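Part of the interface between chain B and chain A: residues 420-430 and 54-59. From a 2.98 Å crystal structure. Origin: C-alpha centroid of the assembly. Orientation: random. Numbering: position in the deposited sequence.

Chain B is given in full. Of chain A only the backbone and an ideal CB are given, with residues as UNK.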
# COMPACT_ATOMS: atom_id res chain seq x y z
N GLY B 420 28.86 -9.19 -11.39
CA GLY B 420 28.11 -10.43 -11.45
C GLY B 420 27.70 -10.85 -12.85
O GLY B 420 27.11 -11.90 -13.04
N LEU B 421 28.03 -10.01 -13.82
CA LEU B 421 27.75 -10.30 -15.22
C LEU B 421 28.89 -11.11 -15.80
O LEU B 421 30.03 -10.99 -15.35
CB LEU B 421 27.63 -8.99 -16.01
CG LEU B 421 26.33 -8.35 -16.49
CD1 LEU B 421 25.12 -8.55 -15.56
CD2 LEU B 421 26.62 -6.88 -16.71
N PRO B 422 28.61 -11.92 -16.83
CA PRO B 422 29.67 -12.64 -17.54
C PRO B 422 30.43 -11.69 -18.45
O PRO B 422 29.80 -10.86 -19.11
CB PRO B 422 28.91 -13.67 -18.37
CG PRO B 422 27.55 -13.74 -17.76
CD PRO B 422 27.28 -12.36 -17.27
N LEU B 423 31.76 -11.81 -18.50
CA LEU B 423 32.59 -10.94 -19.33
C LEU B 423 31.99 -10.67 -20.70
O LEU B 423 32.01 -9.53 -21.18
CB LEU B 423 34.00 -11.52 -19.51
CG LEU B 423 35.16 -10.90 -18.74
CD1 LEU B 423 36.47 -11.22 -19.42
CD2 LEU B 423 34.98 -9.40 -18.63
N GLU B 424 31.48 -11.72 -21.33
CA GLU B 424 31.04 -11.67 -22.71
C GLU B 424 29.82 -10.75 -22.93
O GLU B 424 29.68 -10.13 -23.99
CB GLU B 424 30.74 -13.09 -23.21
CG GLU B 424 31.96 -14.02 -23.25
CD GLU B 424 32.31 -14.62 -21.89
OE1 GLU B 424 31.49 -14.49 -20.94
OE2 GLU B 424 33.39 -15.22 -21.76
N VAL B 425 28.96 -10.65 -21.92
CA VAL B 425 27.88 -9.68 -21.91
C VAL B 425 28.46 -8.27 -21.85
O VAL B 425 27.98 -7.34 -22.49
CB VAL B 425 26.90 -9.92 -20.72
CG1 VAL B 425 25.89 -8.78 -20.60
CG2 VAL B 425 26.18 -11.26 -20.84
N ILE B 426 29.52 -8.10 -21.08
CA ILE B 426 30.10 -6.79 -20.88
C ILE B 426 30.74 -6.26 -22.16
O ILE B 426 30.50 -5.12 -22.55
CB ILE B 426 31.10 -6.80 -19.69
CG1 ILE B 426 30.36 -7.18 -18.40
CG2 ILE B 426 31.79 -5.45 -19.52
CD1 ILE B 426 31.20 -7.06 -17.18
N SER B 427 31.55 -7.09 -22.81
CA SER B 427 32.20 -6.71 -24.06
C SER B 427 31.19 -6.41 -25.17
O SER B 427 31.29 -5.39 -25.86
CB SER B 427 33.19 -7.80 -24.50
OG SER B 427 32.64 -9.10 -24.29
N ASN B 428 30.20 -7.29 -25.34
CA ASN B 428 29.17 -7.06 -26.35
C ASN B 428 28.23 -5.91 -26.02
O ASN B 428 27.70 -5.27 -26.92
CB ASN B 428 28.37 -8.33 -26.60
CG ASN B 428 29.11 -9.30 -27.46
OD1 ASN B 428 29.25 -9.09 -28.67
ND2 ASN B 428 29.59 -10.38 -26.86
N GLY B 429 28.02 -5.67 -24.74
CA GLY B 429 27.15 -4.59 -24.32
C GLY B 429 27.79 -3.25 -24.66
O GLY B 429 27.15 -2.38 -25.25
N TYR B 430 29.06 -3.09 -24.31
CA TYR B 430 29.69 -1.79 -24.42
C TYR B 430 30.48 -1.69 -25.71
O TYR B 430 30.98 -0.63 -26.08
CB TYR B 430 30.53 -1.52 -23.17
CG TYR B 430 29.66 -1.50 -21.95
CD1 TYR B 430 28.67 -0.54 -21.79
CD2 TYR B 430 29.77 -2.49 -20.96
CE1 TYR B 430 27.83 -0.52 -20.68
CE2 TYR B 430 28.93 -2.48 -19.85
CZ TYR B 430 27.96 -1.49 -19.72
OH TYR B 430 27.12 -1.46 -18.63
N UNK A 54 21.00 -13.48 -30.31
CA UNK A 54 20.50 -12.23 -29.77
C UNK A 54 20.57 -12.13 -28.27
O UNK A 54 20.10 -13.00 -27.55
CB UNK A 54 19.05 -12.02 -30.21
N UNK A 55 21.17 -11.05 -27.80
CA UNK A 55 21.31 -10.81 -26.38
C UNK A 55 20.46 -9.61 -25.99
O UNK A 55 20.58 -8.54 -26.58
CB UNK A 55 22.78 -10.59 -26.00
N UNK A 56 19.58 -9.81 -25.00
CA UNK A 56 18.86 -8.71 -24.37
C UNK A 56 19.66 -8.24 -23.15
O UNK A 56 19.85 -9.00 -22.20
CB UNK A 56 17.44 -9.13 -23.97
N UNK A 57 20.13 -6.99 -23.18
CA UNK A 57 21.15 -6.51 -22.25
C UNK A 57 20.55 -6.14 -20.91
O UNK A 57 19.41 -5.71 -20.83
CB UNK A 57 21.89 -5.31 -22.84
N UNK A 58 21.34 -6.32 -19.83
CA UNK A 58 20.94 -6.17 -18.43
C UNK A 58 20.13 -4.91 -18.15
O UNK A 58 20.59 -3.78 -18.38
CB UNK A 58 22.19 -6.17 -17.54
N UNK A 59 18.93 -5.12 -17.63
CA UNK A 59 18.05 -4.04 -17.21
C UNK A 59 17.45 -4.38 -15.85
O UNK A 59 17.18 -5.55 -15.54
CB UNK A 59 16.95 -3.80 -18.25

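The segment of chain A is an extended strand that passes a short helix of chain B almost at right angles, the two axes 9.5 Å apart at their closest. What chain B offers is mostly hydrocarbon: L421(B) just before the helix, V425(B) within it, and the bare backbone of G429(B) one turn later.

Position 54 lies at the far end of the strand, and an ideal CB there finds nothing of the helix within 5.5 Å. Its extended backbone angles are open to most residues, so chain B sets no preference. The deposited residue is G54(A).

At position 55 CA-to-CB points toward chain B, but the ideal CB stops short. A side chain must be long enough to cross the gap and apolar enough to meet CG1 of V425(B); leucine, isoleucine or methionine would serve. The residue is L55(A), with chi1 t and chi2 p, and its CD2 lies 4.1 Å from CG1 of V425(B).

Position 56 has its CB turned to the other side of the strand, out of reach, so many residues would fit. It is Y56(A), whose OH reaches a partner at position 59.

At position 57 CA-to-CB points sideways, yet this is where the backbones come nearest, with CA 6.6 Å from CA of G429(B). The absence of a side chain on that glycine leaves room for a branched or flexible apolar group that bends back to the helix: leucine, methionine or perhaps isoleucine. L57(A) does so with chi1 m and chi2 t. Its CD2 packs 3.7 Å from CA of G429(B) and also lies 4.3 Å from CG1 of V425(B). A CB on G429(B) would sit tightly, 3.5 Å from CD2 of L57(A).

Position 58 points toward chain B, its ideal CB 4.3 Å from CD1 of L421(B) and 5.5 Å from CG1 of V425(B). The space is shallow and apolar, suited to valine, alanine or proline; phi of -46° and psi of 122° are compatible with a proline ring without requiring one. The residue is P58(A). Its CG meets CD2 of L421(B) at 3.9 Å and its CD meets CG1 of V425(B), also at 3.9 Å.

Position 59 turns away from reach again, and small or polar residues are as plausible as larger ones. It is S59(A), chi1 p; its OG and the OH of Y56(A) lie 3.0 Å apart in a hydrogen bond, and either could be the donor.

No hydrogen bond joins the two stretches; apolar packing carries the contact.

Chain A 54-59: GLYLPS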
# COMPACT_ATOMS: atom_id res chain seq x y z
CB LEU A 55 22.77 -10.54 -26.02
CG LEU A 55 23.02 -9.95 -24.64
CD1 LEU A 55 22.43 -10.85 -23.56
CD2 LEU A 55 24.51 -9.72 -24.39
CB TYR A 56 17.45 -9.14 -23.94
CG TYR A 56 16.73 -8.09 -23.14
CD1 TYR A 56 15.84 -7.22 -23.75
CD2 TYR A 56 16.95 -7.94 -21.78
CE1 TYR A 56 15.18 -6.24 -23.02
CE2 TYR A 56 16.30 -6.96 -21.05
CZ TYR A 56 15.42 -6.12 -21.67
OH TYR A 56 14.77 -5.15 -20.94
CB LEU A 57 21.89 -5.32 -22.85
CG LEU A 57 22.79 -5.65 -24.05
CD1 LEU A 57 23.26 -4.40 -24.76
CD2 LEU A 57 23.98 -6.44 -23.59
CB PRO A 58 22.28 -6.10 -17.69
CG PRO A 58 23.19 -6.84 -18.52
CD PRO A 58 22.78 -6.59 -19.95
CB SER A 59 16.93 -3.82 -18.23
OG SER A 59 15.92 -4.83 -18.15
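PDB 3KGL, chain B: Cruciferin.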